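Local coordinates for protein regulator of chromosome condensation (Saccharomyces cerevisiae, PDB 3OF7) that promotes the exchange of GDP for GTP on the small GTPases Gsp1 and Gsp2, binds chromatin and controls RNA metabolism and nuclear transport, at residues G37-K51 with L126-R138. Sequence-based numbering, arbitrary orientation. Where two conformers were deposited one is given.
Sequences GSMCELGLGPLAKNK and LNELESTPAKIPR
L126 reaches from its backbone into the curl of the 37-51 loop. CB lies between the carbonyl oxygen of P46 and the sulfur of C40 (CB to SG 3.8 Å), and CG still borders that oxygen. Beyond it the branches part: CD1 meets the G37 carbonyl oxygen at 3.5 Å and CB of K51, while CD2 turns to the S38 carbonyl oxygen. The forked tip suits the place because its two methyls fill the bend of the loop along two directions, and an alanine here, keeping CB beside C40 but lacking both methyls, would probably open a gap against the G37 and S38 carbonyls and K51 CB. The backbone of L126 is fixed too, its N donating to P46 O over 2.9 Å, in the carbonyl plane and on a lone pair.

The two segments belong to successive RCC1 repeats of the beta-propeller: the loop following strand 30-34 in the first meets the short helix 128-131, which leads to the outer strand 134-135 of the next sheet. C40, buried, carries its SG anti to its own carbonyl carbon (chi1 -62°), which sets the sulfur against CB of S131 at 3.7 Å and CB of E130; a small, weakly polar thiol fits this close to the short, weakly bonded helix.

S131 O accepts from G45 N at 2.9 Å, the donor standing 46° above the carbonyl plane, and also receives a CA-H contact from G43, whose positive phi favours glycine. The hydroxyl of S131 turns back to N127 O, bonding at 2.8 Å on the face opposite the one used by S131 N. P46, with no N-H to offer, lays its ring alongside the E128 side chain, CG to CG 3.7 Å. E130 OE1 is engaged by N94 N, and a water donates to E130 OE1 and, weakly, to M39 O.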
ATOM      1  N   GLY A  37       6.158 -13.139  -9.840  1.00 20.34           N
ATOM      2  CA  GLY A  37       7.403 -12.410  -9.650  1.00 21.11           C
ATOM      3  C   GLY A  37       8.264 -12.401 -10.898  1.00 21.54           C
ATOM      4  O   GLY A  37       9.482 -12.585 -10.816  1.00 21.66           O
ATOM      5  N   SER A  38       7.634 -12.170 -12.049  1.00 21.76           N
ATOM      6  CA  SER A  38       8.342 -12.162 -13.341  1.00 22.50           C
ATOM      7  C   SER A  38       9.370 -11.026 -13.435  1.00 22.57           C
ATOM      8  O   SER A  38      10.271 -11.059 -14.281  1.00 22.70           O
ATOM      9  CB  SER A  38       7.335 -12.085 -14.500  1.00 22.54           C
ATOM     10  OG  SER A  38       6.723 -10.808 -14.561  1.00 24.19           O
ATOM     11  N   MET A  39       9.222 -10.029 -12.564  1.00 22.52           N
ATOM     12  CA  MET A  39      10.125  -8.879 -12.510  0.50 22.51           C
ATOM     13  C   MET A  39      10.873  -8.851 -11.167  1.00 22.22           C
ATOM     14  O   MET A  39      11.286  -7.787 -10.689  1.00 22.19           O
ATOM     15  CB  MET A  39       9.349  -7.571 -12.759  0.50 22.60           C
ATOM     16  CG  MET A  39       8.845  -7.393 -14.205  0.50 23.35           C
ATOM     17  SD  MET A  39       7.776  -5.956 -14.520  0.50 23.85           S
ATOM     18  CE  MET A  39       6.283  -6.454 -13.660  0.50 24.25           C
ATOM     19  N   CYS A  40      11.036 -10.032 -10.567  1.00 21.59           N
ATOM     20  CA  CYS A  40      11.763 -10.237  -9.299  1.00 21.18           C
ATOM     21  C   CYS A  40      10.996  -9.833  -8.033  1.00 20.41           C
ATOM     22  O   CYS A  40      11.578  -9.791  -6.946  1.00 20.18           O
ATOM     23  CB  CYS A  40      13.153  -9.573  -9.330  1.00 21.55           C
ATOM     24  SG  CYS A  40      14.251 -10.256 -10.616  1.00 24.15           S
ATOM     25  N   GLU A  41       9.692  -9.574  -8.169  1.00 19.48           N
ATOM     26  CA  GLU A  41       8.889  -9.013  -7.060  1.00 19.16           C
ATOM     27  C   GLU A  41       8.800  -9.897  -5.817  1.00 18.83           C
ATOM     28  O   GLU A  41       8.643  -9.384  -4.699  1.00 18.25           O
ATOM     29  CB  GLU A  41       7.456  -8.691  -7.498  1.00 19.17           C
ATOM     30  CG  GLU A  41       7.324  -7.724  -8.646  1.00 20.02           C
ATOM     31  CD  GLU A  41       7.070  -8.438  -9.954  1.00 21.82           C
ATOM     32  OE1 GLU A  41       7.846  -9.363 -10.284  1.00 21.90           O
ATOM     33  OE2 GLU A  41       6.094  -8.075 -10.647  1.00 21.25           O
ATOM     34  N   LEU A  42       8.871 -11.211  -6.015  1.00 18.41           N
ATOM     35  CA  LEU A  42       8.643 -12.160  -4.922  1.00 18.73           C
ATOM     36  C   LEU A  42       9.808 -12.236  -3.949  1.00 18.88           C
ATOM     37  O   LEU A  42       9.624 -12.618  -2.799  1.00 19.28           O
ATOM     38  CB  LEU A  42       8.305 -13.558  -5.452  1.00 18.16           C
ATOM     39  CG  LEU A  42       7.000 -13.724  -6.238  1.00 18.43           C
ATOM     40  CD1 LEU A  42       6.834 -15.170  -6.711  1.00 15.62           C
ATOM     41  CD2 LEU A  42       5.793 -13.277  -5.411  1.00 17.79           C
ATOM     42  N   GLY A  43      11.003 -11.874  -4.406  1.00 19.07           N
ATOM     43  CA  GLY A  43      12.188 -11.946  -3.554  1.00 19.34           C
ATOM     44  C   GLY A  43      12.458 -13.342  -3.044  1.00 19.59           C
ATOM     45  O   GLY A  43      12.942 -13.522  -1.930  1.00 19.47           O
ATOM     46  N   LEU A  44      12.125 -14.337  -3.861  1.00 20.21           N
ATOM     47  CA  LEU A  44      12.370 -15.733  -3.507  1.00 21.09           C
ATOM     48  C   LEU A  44      13.552 -16.303  -4.304  1.00 21.83           C
ATOM     49  O   LEU A  44      13.704 -17.519  -4.441  1.00 22.29           O
ATOM     50  CB  LEU A  44      11.099 -16.566  -3.688  1.00 20.81           C
ATOM     51  CG  LEU A  44       9.970 -16.290  -2.682  1.00 20.65           C
ATOM     52  CD1 LEU A  44       8.672 -16.946  -3.129  1.00 19.70           C
ATOM     53  CD2 LEU A  44      10.328 -16.723  -1.263  1.00 19.50           C
ATOM     54  N   GLY A  45      14.393 -15.406  -4.814  1.00 22.54           N
ATOM     55  CA  GLY A  45      15.588 -15.805  -5.547  1.00 23.34           C
ATOM     56  C   GLY A  45      15.354 -16.034  -7.032  1.00 24.61           C
ATOM     57  O   GLY A  45      14.232 -15.859  -7.529  1.00 23.80           O
ATOM     58  N   PRO A  46      16.422 -16.433  -7.748  1.00 25.35           N
ATOM     59  CA  PRO A  46      16.495 -16.438  -9.215  1.00 26.24           C
ATOM     60  C   PRO A  46      15.812 -17.590  -9.951  1.00 26.99           C
ATOM     61  O   PRO A  46      15.559 -17.465 -11.150  1.00 27.36           O
ATOM     62  CB  PRO A  46      18.006 -16.487  -9.486  1.00 26.37           C
ATOM     63  CG  PRO A  46      18.580 -17.170  -8.300  1.00 25.84           C
ATOM     64  CD  PRO A  46      17.731 -16.724  -7.131  1.00 25.44           C
ATOM     65  N   LEU A  47      15.523 -18.689  -9.254  1.00 27.77           N
ATOM     66  CA  LEU A  47      15.028 -19.916  -9.903  1.00 28.43           C
ATOM     67  C   LEU A  47      13.659 -19.741 -10.551  1.00 28.82           C
ATOM     68  O   LEU A  47      12.770 -19.108  -9.969  1.00 28.62           O
ATOM     69  CB  LEU A  47      14.997 -21.084  -8.912  1.00 28.43           C
ATOM     70  CG  LEU A  47      16.310 -21.563  -8.284  1.00 29.39           C
ATOM     71  CD1 LEU A  47      16.045 -22.687  -7.281  1.00 30.18           C
ATOM     72  CD2 LEU A  47      17.329 -22.003  -9.340  1.00 30.60           C
ATOM     73  N   ALA A  48      13.494 -20.312 -11.747  1.00 29.05           N
ATOM     74  CA  ALA A  48      12.272 -20.144 -12.540  1.00 29.36           C
ATOM     75  C   ALA A  48      11.021 -20.579 -11.782  1.00 29.60           C
ATOM     76  O   ALA A  48      10.003 -19.898 -11.829  1.00 29.54           O
ATOM     77  CB  ALA A  48      12.377 -20.892 -13.878  1.00 29.67           C
ATOM     78  N   LYS A  49      11.110 -21.707 -11.078  1.00 29.74           N
ATOM     79  CA  LYS A  49      10.006 -22.219 -10.258  1.00 30.02           C
ATOM     80  C   LYS A  49       9.544 -21.205  -9.201  1.00 29.71           C
ATOM     81  O   LYS A  49       8.398 -21.247  -8.757  1.00 29.91           O
ATOM     82  CB  LYS A  49      10.411 -23.535  -9.577  1.00 30.40           C
ATOM     83  CG  LYS A  49      11.714 -23.443  -8.769  1.00 31.68           C
ATOM     84  CD  LYS A  49      12.128 -24.769  -8.135  1.00 34.55           C
ATOM     85  CE  LYS A  49      11.692 -24.864  -6.679  1.00 36.78           C
ATOM     86  NZ  LYS A  49      12.523 -25.839  -5.901  1.00 38.36           N
ATOM     87  N   ASN A  50      10.443 -20.308  -8.799  1.00 29.16           N
ATOM     88  CA  ASN A  50      10.143 -19.332  -7.748  1.00 28.74           C
ATOM     89  C   ASN A  50       9.699 -17.950  -8.251  1.00 28.55           C
ATOM     90  O   ASN A  50       9.712 -16.976  -7.494  1.00 28.46           O
ATOM     91  CB  ASN A  50      11.326 -19.211  -6.779  1.00 28.58           C
ATOM     92  CG  ASN A  50      11.498 -20.445  -5.906  1.00 27.97           C
ATOM     93  OD1 ASN A  50      10.524 -21.083  -5.508  1.00 28.95           O
ATOM     94  ND2 ASN A  50      12.740 -20.774  -5.591  1.00 27.69           N
ATOM     95  N   LYS A  51       9.313 -17.865  -9.522  1.00 28.28           N
ATOM     96  CA  LYS A  51       8.760 -16.619 -10.060  1.00 28.16           C
ATOM     97  C   LYS A  51       7.227 -16.676 -10.214  1.00 27.31           C
ATOM     98  O   LYS A  51       6.590 -15.726 -10.682  1.00 27.15           O
ATOM     99  CB  LYS A  51       9.494 -16.181 -11.344  1.00 28.70           C
ATOM    100  CG  LYS A  51       9.152 -16.931 -12.618  0.70 29.90           C
ATOM    101  CD  LYS A  51      10.319 -16.846 -13.610  0.70 32.26           C
ATOM    102  CE  LYS A  51       9.839 -16.778 -15.051  0.70 32.92           C
ATOM    103  NZ  LYS A  51       9.130 -15.483 -15.327  0.70 33.89           N
ATOM    104  N   LEU A 126      15.844 -15.474 -13.205  1.00 34.74           N
ATOM    105  CA  LEU A 126      15.779 -14.069 -12.801  1.00 34.44           C
ATOM    106  C   LEU A 126      17.157 -13.541 -12.411  1.00 34.40           C
ATOM    107  O   LEU A 126      18.048 -14.323 -12.053  1.00 34.32           O
ATOM    108  CB  LEU A 126      14.812 -13.903 -11.622  1.00 34.59           C
ATOM    109  CG  LEU A 126      13.348 -14.304 -11.821  1.00 34.14           C
ATOM    110  CD1 LEU A 126      12.579 -14.128 -10.519  1.00 33.67           C
ATOM    111  CD2 LEU A 126      12.707 -13.493 -12.946  1.00 33.75           C
ATOM    112  N   ASN A 127      17.335 -12.221 -12.485  1.00 33.98           N
ATOM    113  CA  ASN A 127      18.549 -11.579 -11.983  1.00 33.61           C
ATOM    114  C   ASN A 127      18.677 -11.923 -10.497  1.00 33.12           C
ATOM    115  O   ASN A 127      17.735 -11.715  -9.721  1.00 32.67           O
ATOM    116  CB  ASN A 127      18.467 -10.059 -12.221  1.00 33.95           C
ATOM    117  CG  ASN A 127      19.760  -9.316 -11.866  0.70 34.90           C
ATOM    118  OD1 ASN A 127      20.486  -8.855 -12.752  0.80 36.08           O
ATOM    119  ND2 ASN A 127      20.028  -9.165 -10.573  1.00 35.31           N
ATOM    120  N   GLU A 128      19.825 -12.481 -10.108  1.00 32.34           N
ATOM    121  CA  GLU A 128      19.995 -13.004  -8.745  1.00 31.70           C
ATOM    122  C   GLU A 128      19.997 -11.905  -7.689  1.00 30.95           C
ATOM    123  O   GLU A 128      19.405 -12.062  -6.624  1.00 30.80           O
ATOM    124  CB  GLU A 128      21.259 -13.861  -8.610  1.00 32.12           C
ATOM    125  CG  GLU A 128      21.213 -14.793  -7.391  0.70 33.07           C
ATOM    126  CD  GLU A 128      22.535 -15.473  -7.093  0.70 34.58           C
ATOM    127  OE1 GLU A 128      23.231 -15.888  -8.045  0.60 35.57           O
ATOM    128  OE2 GLU A 128      22.870 -15.603  -5.896  0.70 35.15           O
ATOM    129  N   LEU A 129      20.673 -10.801  -7.985  1.00 29.57           N
ATOM    130  CA  LEU A 129      20.749  -9.703  -7.039  1.00 28.77           C
ATOM    131  C   LEU A 129      19.384  -9.031  -6.802  1.00 27.63           C
ATOM    132  O   LEU A 129      19.054  -8.689  -5.668  1.00 27.95           O
ATOM    133  CB  LEU A 129      21.825  -8.699  -7.463  1.00 29.07           C
ATOM    134  CG  LEU A 129      23.267  -9.238  -7.406  1.00 29.33           C
ATOM    135  CD1 LEU A 129      24.242  -8.279  -8.076  1.00 29.50           C
ATOM    136  CD2 LEU A 129      23.697  -9.535  -5.965  1.00 29.91           C
ATOM    137  N   GLU A 130      18.596  -8.872  -7.864  1.00 26.27           N
ATOM    138  CA  GLU A 130      17.283  -8.214  -7.775  1.00 25.16           C
ATOM    139  C   GLU A 130      16.238  -9.095  -7.106  1.00 24.17           C
ATOM    140  O   GLU A 130      15.395  -8.604  -6.357  1.00 23.78           O
ATOM    141  CB  GLU A 130      16.781  -7.805  -9.160  1.00 24.96           C
ATOM    142  CG  GLU A 130      17.512  -6.630  -9.777  1.00 25.74           C
ATOM    143  CD  GLU A 130      17.110  -6.389 -11.223  0.60 26.99           C
ATOM    144  OE1 GLU A 130      16.028  -5.808 -11.465  0.90 26.94           O
ATOM    145  OE2 GLU A 130      17.892  -6.768 -12.122  0.60 27.84           O
ATOM    146  N   SER A 131      16.290 -10.394  -7.387  1.00 23.70           N
ATOM    147  CA  SER A 131      15.322 -11.343  -6.836  1.00 22.97           C
ATOM    148  C   SER A 131      15.684 -11.837  -5.428  1.00 22.65           C
ATOM    149  O   SER A 131      14.905 -12.562  -4.798  1.00 22.38           O
ATOM    150  CB  SER A 131      15.114 -12.525  -7.793  1.00 23.09           C
ATOM    151  OG  SER A 131      16.305 -13.272  -7.957  1.00 24.00           O
ATOM    152  N   THR A 132      16.855 -11.442  -4.938  1.00 21.78           N
ATOM    153  CA  THR A 132      17.284 -11.833  -3.596  1.00 21.42           C
ATOM    154  C   THR A 132      17.293 -10.611  -2.685  1.00 20.80           C
ATOM    155  O   THR A 132      18.037  -9.654  -2.942  1.00 20.82           O
ATOM    156  CB  THR A 132      18.673 -12.528  -3.597  1.00 21.57           C
ATOM    157  OG1 THR A 132      18.643 -13.661  -4.478  1.00 21.87           O
ATOM    158  CG2 THR A 132      19.055 -13.002  -2.180  1.00 21.66           C
ATOM    159  N   PRO A 133      16.455 -10.631  -1.628  1.00 20.28           N
ATOM    160  CA  PRO A 133      16.422  -9.545  -0.663  1.00 20.12           C
ATOM    161  C   PRO A 133      17.802  -9.319  -0.079  1.00 19.97           C
ATOM    162  O   PRO A 133      18.474 -10.281   0.288  1.00 19.82           O
ATOM    163  CB  PRO A 133      15.482 -10.072   0.424  1.00 20.18           C
ATOM    164  CG  PRO A 133      14.561 -10.957  -0.310  1.00 20.11           C
ATOM    165  CD  PRO A 133      15.424 -11.642  -1.334  1.00 20.20           C
ATOM    166  N   ALA A 134      18.216  -8.061  -0.016  1.00 19.95           N
ATOM    167  CA  ALA A 134      19.512  -7.705   0.558  1.00 20.01           C
ATOM    168  C   ALA A 134      19.451  -6.289   1.109  1.00 20.20           C
ATOM    169  O   ALA A 134      18.579  -5.498   0.720  1.00 20.07           O
ATOM    170  CB  ALA A 134      20.630  -7.839  -0.494  1.00 19.69           C
ATOM    171  N   LYS A 135      20.390  -5.963   1.996  1.00 20.40           N
ATOM    172  CA  LYS A 135      20.408  -4.659   2.646  1.00 20.77           C
ATOM    173  C   LYS A 135      21.006  -3.586   1.760  1.00 20.78           C
ATOM    174  O   LYS A 135      22.010  -3.817   1.084  1.00 21.06           O
ATOM    175  CB  LYS A 135      21.181  -4.713   3.964  1.00 20.81           C
ATOM    176  CG  LYS A 135      20.441  -5.424   5.095  1.00 21.90           C
ATOM    177  CD  LYS A 135      21.268  -5.504   6.375  1.00 23.13           C
ATOM    178  CE  LYS A 135      22.282  -6.649   6.323  1.00 24.73           C
ATOM    179  NZ  LYS A 135      23.100  -6.740   7.577  1.00 25.38           N
ATOM    180  N   ILE A 136      20.373  -2.415   1.772  1.00 20.70           N
ATOM    181  CA  ILE A 136      20.976  -1.194   1.255  1.00 21.27           C
ATOM    182  C   ILE A 136      22.114  -0.839   2.222  1.00 21.95           C
ATOM    183  O   ILE A 136      21.927  -0.895   3.445  1.00 21.99           O
ATOM    184  CB  ILE A 136      19.941  -0.034   1.175  1.00 21.01           C
ATOM    185  CG1 ILE A 136      18.837  -0.366   0.160  1.00 19.86           C
ATOM    186  CG2 ILE A 136      20.615   1.304   0.826  1.00 20.19           C
ATOM    187  CD1 ILE A 136      17.719   0.663   0.098  1.00 18.97           C
ATOM    188  N   PRO A 137      23.303  -0.510   1.684  1.00 22.69           N
ATOM    189  CA  PRO A 137      24.415  -0.141   2.563  1.00 23.37           C
ATOM    190  C   PRO A 137      24.021   0.920   3.584  1.00 23.67           C
ATOM    191  O   PRO A 137      23.369   1.913   3.247  1.00 23.75           O
ATOM    192  CB  PRO A 137      25.469   0.388   1.587  1.00 23.38           C
ATOM    193  CG  PRO A 137      25.230  -0.404   0.358  1.00 23.72           C
ATOM    194  CD  PRO A 137      23.725  -0.572   0.272  1.00 22.87           C
ATOM    195  N   ARG A 138      24.416   0.694   4.832  1.00 23.83           N
ATOM    196  CA  ARG A 138      24.044   1.570   5.932  1.00 24.17           C
ATOM    197  C   ARG A 138      24.524   3.009   5.730  1.00 24.31           C
ATOM    198  O   ARG A 138      23.865   3.959   6.158  1.00 24.27           O
ATOM    199  CB  ARG A 138      24.583   0.999   7.240  1.00 24.37           C
ATOM    200  CG  ARG A 138      23.797   1.404   8.432  1.00 25.38           C
ATOM    201  CD  ARG A 138      24.158   0.573   9.645  1.00 25.23           C
ATOM    202  NE  ARG A 138      23.551   1.169  10.824  1.00 24.45           N
ATOM    203  CZ  ARG A 138      22.329   0.885  11.260  1.00 24.69           C
ATOM    204  NH1 ARG A 138      21.580  -0.013  10.624  1.00 24.55           N
ATOM    205  NH2 ARG A 138      21.864   1.490  12.343  1.00 23.79           N
TER
HETATM  206  O   HOH W   1      13.380  -7.143 -12.907  1.00 47.28           O